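Local coordinates for engineered Protein OR366 (Synthetic construct, PDB 4RZP) that is of unknown function but was engineered as a synthetic, all-helical armadillo-like repeat protein, built from near-identical helical units stacked side by side, at residues I163-I167 with N196-G200. Numbering follows the deposited sequence.
Sequences IKQVI and NIASG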
loop_
_atom_site.group_PDB
_atom_site.type_symbol
_atom_site.label_atom_id
_atom_site.label_comp_id
_atom_site.label_asym_id
_atom_site.label_seq_id
_atom_site.Cartn_x
_atom_site.Cartn_y
_atom_site.Cartn_z
ATOM N N ILE A 163 -11.158 -2.676 -10.633
ATOM C CA ILE A 163 -10.776 -1.558 -11.488
ATOM C C ILE A 163 -11.873 -0.499 -11.430
ATOM O O ILE A 163 -11.590 0.709 -11.342
ATOM C CB ILE A 163 -10.547 -1.994 -12.964
ATOM C CG1 ILE A 163 -9.383 -2.961 -13.084
ATOM C CG2 ILE A 163 -10.246 -0.811 -13.868
ATOM C CD1 ILE A 163 -9.134 -3.449 -14.508
ATOM N N LYS A 164 -13.124 -0.954 -11.437
ATOM C CA LYS A 164 -14.254 -0.032 -11.469
ATOM C C LYS A 164 -14.292 0.817 -10.206
ATOM O O LYS A 164 -14.526 2.022 -10.281
ATOM C CB LYS A 164 -15.577 -0.788 -11.651
ATOM C CG LYS A 164 -16.808 0.114 -11.751
ATOM C CD LYS A 164 -18.083 -0.674 -12.053
ATOM C CE LYS A 164 -19.336 0.046 -11.540
ATOM N NZ LYS A 164 -19.367 0.177 -10.043
ATOM N N GLN A 165 -14.034 0.189 -9.056
ATOM C CA GLN A 165 -13.953 0.903 -7.769
ATOM C C GLN A 165 -12.871 1.996 -7.759
ATOM O O GLN A 165 -13.115 3.125 -7.313
ATOM C CB GLN A 165 -13.713 -0.087 -6.627
ATOM C CG GLN A 165 -14.912 -0.981 -6.362
ATOM C CD GLN A 165 -16.172 -0.175 -6.126
ATOM O OE1 GLN A 165 -16.350 0.416 -5.064
ATOM N NE2 GLN A 165 -17.040 -0.116 -7.130
ATOM N N VAL A 166 -11.696 1.657 -8.279
ATOM C CA VAL A 166 -10.593 2.603 -8.409
ATOM C C VAL A 166 -10.979 3.831 -9.240
ATOM O O VAL A 166 -10.644 4.951 -8.884
ATOM C CB VAL A 166 -9.333 1.895 -9.025
ATOM C CG1 VAL A 166 -8.149 2.842 -9.134
ATOM C CG2 VAL A 166 -8.926 0.700 -8.166
ATOM N N ILE A 167 -11.689 3.628 -10.338
ATOM C CA ILE A 167 -12.175 4.758 -11.142
ATOM C C ILE A 167 -13.205 5.615 -10.390
ATOM O O ILE A 167 -13.162 6.862 -10.437
ATOM C CB ILE A 167 -12.805 4.256 -12.459
ATOM C CG1 ILE A 167 -11.790 3.405 -13.227
ATOM C CG2 ILE A 167 -13.245 5.416 -13.306
ATOM C CD1 ILE A 167 -12.388 2.597 -14.343
ATOM N N ASN A 196 -2.419 -0.649 -15.371
ATOM C CA ASN A 196 -3.346 -1.681 -14.899
ATOM C C ASN A 196 -4.810 -1.348 -15.178
ATOM O O ASN A 196 -5.543 -2.159 -15.757
ATOM C CB ASN A 196 -3.144 -1.927 -13.407
ATOM C CG ASN A 196 -1.903 -2.747 -13.137
ATOM O OD1 ASN A 196 -1.082 -2.935 -14.036
ATOM N ND2 ASN A 196 -1.749 -3.232 -11.906
ATOM N N ILE A 197 -5.234 -0.158 -14.760
ATOM C CA ILE A 197 -6.587 0.290 -15.030
ATOM C C ILE A 197 -6.892 0.176 -16.513
ATOM O O ILE A 197 -8.004 -0.130 -16.896
ATOM C CB ILE A 197 -6.790 1.726 -14.579
ATOM C CG1 ILE A 197 -6.301 1.878 -13.152
ATOM C CG2 ILE A 197 -8.244 2.127 -14.681
ATOM C CD1 ILE A 197 -6.026 3.313 -12.764
ATOM N N ALA A 198 -5.892 0.391 -17.351
ATOM C CA ALA A 198 -6.120 0.345 -18.785
ATOM C C ALA A 198 -5.994 -1.071 -19.336
ATOM O O ALA A 198 -5.770 -1.247 -20.532
ATOM C CB ALA A 198 -5.165 1.272 -19.504
ATOM N N SER A 199 -6.136 -2.070 -18.464
ATOM C CA SER A 199 -6.177 -3.469 -18.886
ATOM C C SER A 199 -7.574 -4.008 -18.650
ATOM O O SER A 199 -7.784 -5.221 -18.575
ATOM C CB SER A 199 -5.165 -4.318 -18.132
ATOM O OG SER A 199 -5.600 -4.568 -16.799
ATOM N N GLY A 200 -8.526 -3.093 -18.507
ATOM C CA GLY A 200 -9.907 -3.468 -18.294
ATOM C C GLY A 200 -10.602 -3.331 -19.623
ATOM O O GLY A 200 -9.952 -3.339 -20.672
#
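Ile-163 and Ile-197 bring the two backbones nearest, their CA atoms 5.8 Å apart, where a turn inside helix 160-168 meets the C-terminal end of helix 184-197. Ala-198 is the first residue to leave helical geometry, and the chain then bends through Ser-199 to Gly-200. The Asn-196 carbonyl O takes two donors from this bend, the backbone N of Ser-199 and its hydroxyl, with OG 2.6 Å from Asn-196 O, in the carbonyl plane and on a lone pair.

Apolar packing joins the two segments. Ile-163 sends its branches to different places. Its CG2 meets CG2 of Ile-197 at 3.6 Å, the two side chains crossing obliquely, while its extended ethyl arm (CD1 anti to CA, chi2 179°) carries CD1 against the bend, 3.9 Å from CA of Gly-200 and close to the carbonyl O of Asn-196. This is helix-to-helix packing within an armadillo/HEAT-type array, with Leu-172 and Leu-175 of helix 171-178 extending the apolar layer around Ile-197. On the next turn, Ile-167 brings CG1 to 4.0 Å from CG2 of Ile-197, so that this one methyl is touched by both isoleucines. The other branch of Ile-197 runs to Val-166, whose CG1 lies 4.2 Å from Ile-197 CD1. With CG2 and the ethyl arm of Ile-163 cut back to an alanine, the Ile-197 methyl and the Gly-200 backbone would probably lose the apolar partner they share, and a gap would open beside the bend. The amide of Asn-196 turns to other partners, hydrogen-bonding Arg-234 through OD1 and the carbonyl of Ala-153 through ND2.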